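Local atomic coordinates of predicted phosphatase, HAD family (Clostridium acetobutylicum, PDB entry 3MC1), a protein that is a predicted phosphatase of the haloacid dehalogenase superfamily, probably hydrolysing phosphate esters, with a sodium ion bound in the crystal. Residues Leu94-Phe103 and Val207-Leu215. Sequence-based numbering, arbitrary orientation.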
loop_
_atom_site.group_PDB
_atom_site.type_symbol
_atom_site.label_atom_id
_atom_site.label_comp_id
_atom_site.label_asym_id
_atom_site.label_seq_id
_atom_site.Cartn_x
_atom_site.Cartn_y
_atom_site.Cartn_z
ATOM N N LEU A 94 -3.562 0.936 -16.943
ATOM C CA LEU A 94 -3.976 2.142 -16.225
ATOM C C LEU A 94 -2.827 3.143 -16.115
ATOM O O LEU A 94 -2.974 4.311 -16.490
ATOM C CB LEU A 94 -4.476 1.779 -14.814
ATOM C CG LEU A 94 -4.776 2.974 -13.888
ATOM C CD1 LEU A 94 -5.925 3.804 -14.466
ATOM C CD2 LEU A 94 -5.127 2.487 -12.499
ATOM N N LEU A 95 -1.687 2.678 -15.602
ATOM C CA LEU A 95 -0.505 3.522 -15.432
ATOM C C LEU A 95 -0.063 4.156 -16.741
ATOM O O LEU A 95 0.277 5.341 -16.777
ATOM C CB LEU A 95 0.651 2.702 -14.863
ATOM C CG LEU A 95 0.400 2.052 -13.501
ATOM C CD1 LEU A 95 1.612 1.202 -13.096
ATOM C CD2 LEU A 95 0.146 3.139 -12.476
ATOM N N SER A 96 -0.045 3.361 -17.808
ATOM C CA SER A 96 0.365 3.878 -19.111
ATOM C C SER A 96 -0.597 4.988 -19.536
ATOM O O SER A 96 -0.166 6.088 -19.874
ATOM C CB SER A 96 0.357 2.761 -20.158
ATOM O OG SER A 96 0.879 3.221 -21.395
ATOM N N SER A 97 -1.895 4.693 -19.503
ATOM C CA SER A 97 -2.920 5.666 -19.887
ATOM C C SER A 97 -2.790 6.975 -19.105
ATOM O O SER A 97 -2.860 8.063 -19.683
ATOM C CB SER A 97 -4.315 5.072 -19.673
ATOM O OG SER A 97 -5.333 5.997 -20.045
ATOM N N LEU A 98 -2.587 6.877 -17.794
ATOM C CA LEU A 98 -2.465 8.075 -16.971
ATOM C C LEU A 98 -1.257 8.937 -17.326
ATOM O O LEU A 98 -1.369 10.159 -17.384
ATOM C CB LEU A 98 -2.422 7.705 -15.480
ATOM C CG LEU A 98 -3.641 6.985 -14.897
ATOM C CD1 LEU A 98 -3.427 6.774 -13.396
ATOM C CD2 LEU A 98 -4.910 7.800 -15.155
ATOM N N LYS A 99 -0.100 8.323 -17.556
ATOM C CA LYS A 99 1.076 9.113 -17.906
ATOM C C LYS A 99 0.883 9.757 -19.274
ATOM O O LYS A 99 1.439 10.817 -19.554
ATOM C CB LYS A 99 2.351 8.260 -17.918
ATOM C CG LYS A 99 2.913 7.962 -16.540
ATOM C CD LYS A 99 4.404 7.633 -16.600
ATOM C CE LYS A 99 5.241 8.870 -16.915
ATOM N NZ LYS A 99 6.713 8.579 -16.991
ATOM N N ASP A 100 0.091 9.121 -20.127
ATOM C CA ASP A 100 -0.149 9.679 -21.447
ATOM C C ASP A 100 -0.928 10.974 -21.249
ATOM O O ASP A 100 -0.619 11.995 -21.867
ATOM C CB ASP A 100 -0.957 8.712 -22.313
ATOM C CG ASP A 100 -0.681 8.898 -23.795
ATOM O OD1 ASP A 100 -0.717 10.054 -24.273
ATOM O OD2 ASP A 100 -0.428 7.886 -24.482
ATOM N N TYR A 101 -1.932 10.919 -20.373
ATOM C CA TYR A 101 -2.753 12.083 -20.061
ATOM C C TYR A 101 -1.894 13.203 -19.481
ATOM O O TYR A 101 -2.279 14.368 -19.515
ATOM C CB TYR A 101 -3.851 11.720 -19.058
ATOM C CG TYR A 101 -5.174 11.347 -19.686
ATOM C CD1 TYR A 101 -5.431 10.041 -20.109
ATOM C CD2 TYR A 101 -6.166 12.311 -19.883
ATOM C CE1 TYR A 101 -6.642 9.705 -20.714
ATOM C CE2 TYR A 101 -7.378 11.985 -20.488
ATOM C CZ TYR A 101 -7.609 10.683 -20.903
ATOM O OH TYR A 101 -8.797 10.370 -21.524
ATOM N N GLY A 102 -0.732 12.850 -18.945
ATOM C CA GLY A 102 0.146 13.858 -18.384
ATOM C C GLY A 102 0.261 13.819 -16.869
ATOM O O GLY A 102 0.976 14.631 -16.286
ATOM N N PHE A 103 -0.452 12.893 -16.231
ATOM C CA PHE A 103 -0.403 12.746 -14.778
ATOM C C PHE A 103 0.999 12.340 -14.312
ATOM O O PHE A 103 1.718 11.635 -15.022
ATOM C CB PHE A 103 -1.382 11.657 -14.318
ATOM C CG PHE A 103 -2.826 12.076 -14.313
ATOM C CD1 PHE A 103 -3.281 13.033 -13.414
ATOM C CD2 PHE A 103 -3.738 11.481 -15.184
ATOM C CE1 PHE A 103 -4.627 13.394 -13.377
ATOM C CE2 PHE A 103 -5.090 11.832 -15.161
ATOM C CZ PHE A 103 -5.539 12.794 -14.251
ATOM N N VAL A 207 -10.315 -1.785 -11.575
ATOM C CA VAL A 207 -9.274 -0.910 -12.095
ATOM C C VAL A 207 -9.841 0.001 -13.180
ATOM O O VAL A 207 -9.426 1.152 -13.310
ATOM C CB VAL A 207 -8.086 -1.731 -12.680
ATOM C CG1 VAL A 207 -7.059 -0.802 -13.315
ATOM C CG2 VAL A 207 -7.433 -2.555 -11.584
ATOM N N ASP A 208 -10.787 -0.507 -13.961
ATOM C CA ASP A 208 -11.374 0.318 -15.010
ATOM C C ASP A 208 -12.198 1.436 -14.384
ATOM O O ASP A 208 -12.189 2.570 -14.864
ATOM C CB ASP A 208 -12.260 -0.511 -15.938
ATOM C CG ASP A 208 -12.741 0.288 -17.138
ATOM O OD1 ASP A 208 -11.882 0.827 -17.870
ATOM O OD2 ASP A 208 -13.968 0.381 -17.347
ATOM N N GLU A 209 -12.916 1.106 -13.315
ATOM C CA GLU A 209 -13.725 2.094 -12.604
ATOM C C GLU A 209 -12.791 3.143 -12.011
ATOM O O GLU A 209 -13.135 4.322 -11.924
ATOM C CB GLU A 209 -14.501 1.430 -11.466
ATOM C CG GLU A 209 -15.643 0.530 -11.896
ATOM C CD GLU A 209 -16.931 1.295 -12.133
ATOM O OE1 GLU A 209 -17.991 0.797 -11.695
ATOM O OE2 GLU A 209 -16.887 2.382 -12.755
ATOM N N LEU A 210 -11.616 2.685 -11.582
ATOM C CA LEU A 210 -10.605 3.554 -10.994
ATOM C C LEU A 210 -10.127 4.534 -12.062
ATOM O O LEU A 210 -10.010 5.729 -11.815
ATOM C CB LEU A 210 -9.433 2.699 -10.482
ATOM C CG LEU A 210 -8.212 3.394 -9.880
ATOM C CD1 LEU A 210 -8.624 4.327 -8.743
ATOM C CD2 LEU A 210 -7.242 2.330 -9.380
ATOM N N HIS A 211 -9.873 4.016 -13.257
ATOM C CA HIS A 211 -9.416 4.841 -14.366
ATOM C C HIS A 211 -10.409 5.971 -14.627
ATOM O O HIS A 211 -10.034 7.142 -14.658
ATOM C CB HIS A 211 -9.261 3.979 -15.624
ATOM C CG HIS A 211 -8.620 4.693 -16.776
ATOM N ND1 HIS A 211 -9.135 5.853 -17.316
ATOM C CD2 HIS A 211 -7.501 4.417 -17.483
ATOM C CE1 HIS A 211 -8.359 6.261 -18.304
ATOM N NE2 HIS A 211 -7.358 5.406 -18.426
ATOM N N LYS A 212 -11.678 5.609 -14.800
ATOM C CA LYS A 212 -12.743 6.574 -15.074
ATOM C C LYS A 212 -12.841 7.648 -14.003
ATOM O O LYS A 212 -12.933 8.839 -14.308
ATOM C CB LYS A 212 -14.092 5.860 -15.170
ATOM C CG LYS A 212 -14.180 4.789 -16.245
ATOM C CD LYS A 212 -15.572 4.167 -16.259
ATOM C CE LYS A 212 -15.710 3.096 -17.331
ATOM N NZ LYS A 212 -15.511 3.644 -18.695
ATOM N N LYS A 213 -12.813 7.215 -12.745
ATOM C CA LYS A 213 -12.919 8.117 -11.602
ATOM C C LYS A 213 -11.770 9.109 -11.505
ATOM O O LYS A 213 -11.978 10.270 -11.151
ATOM C CB LYS A 213 -12.993 7.311 -10.304
ATOM C CG LYS A 213 -13.485 8.112 -9.115
ATOM C CD LYS A 213 -14.944 8.502 -9.313
ATOM C CE LYS A 213 -15.597 8.963 -8.018
ATOM N NZ LYS A 213 -17.046 9.237 -8.221
ATOM N N ILE A 214 -10.556 8.655 -11.794
ATOM C CA ILE A 214 -9.404 9.544 -11.728
ATOM C C ILE A 214 -9.605 10.699 -12.696
ATOM O O ILE A 214 -9.328 11.855 -12.375
ATOM C CB ILE A 214 -8.094 8.807 -12.086
ATOM C CG1 ILE A 214 -7.751 7.798 -10.987
ATOM C CG2 ILE A 214 -6.952 9.813 -12.250
ATOM C CD1 ILE A 214 -6.496 6.988 -11.276
ATOM N N LEU A 215 -10.096 10.379 -13.883
ATOM C CA LEU A 215 -10.328 11.390 -14.899
ATOM C C LEU A 215 -11.448 12.358 -14.527
ATOM O O LEU A 215 -11.215 13.563 -14.412
ATOM C CB LEU A 215 -10.637 10.719 -16.242
ATOM C CG LEU A 215 -9.507 9.897 -16.876
ATOM C CD1 LEU A 215 -10.017 9.216 -18.144
ATOM C CD2 LEU A 215 -8.321 10.798 -17.195
#
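His211 reaches across from helix 207-215 and meets Ser97 of helix 91-101 through its far ring nitrogen. His211 NE2 lies 2.7 Å from Ser97 OG, a hydrogen bond in which either partner could be the donor. OG approaches at the ring edge, near its plane. The imidazole reaches toward helix 91-101 with its CG anti to the backbone N (chi1 -172°). Leu94 and His211 lie alongside each other, pointing opposite ways. Leu94 CD1 rests 3.5 Å from His211 CD2, while Leu94 CD2 turns to Leu210 CD2 at 3.8 Å and also meets Val207 CG1. Further along, Leu98 CD1 meets Ile214 CD1 at 3.7 Å, the two side chains set nearly perpendicular. Leu215 CD2 sits over the centre of one face of the Tyr101 ring, 3.7 Å from the centroid, in a CH-pi contact. Leu215 CD2 also lies at the edge of the Phe103 ring, 4.0 Å from Phe103 CE2, so it is shared by two aromatics. A Schellman motif ends the helix, with Gly102 as C-prime residue and Phe103 N bonded to Leu98 O; this brings the Phe103 ring to Ile214 and Leu215. That ring also meets Tyr4. Segments 94-101 and 207-215 run nearly parallel, their axes 14° apart, beside the parallel sheet of the Rossmann-like HAD core. Leu98 packs on strand 104-109, Leu210 and Ile214 on strand 182-185. The chemistry is thus mainly apolar, with one polar link that probably fixes the imidazole's rotation.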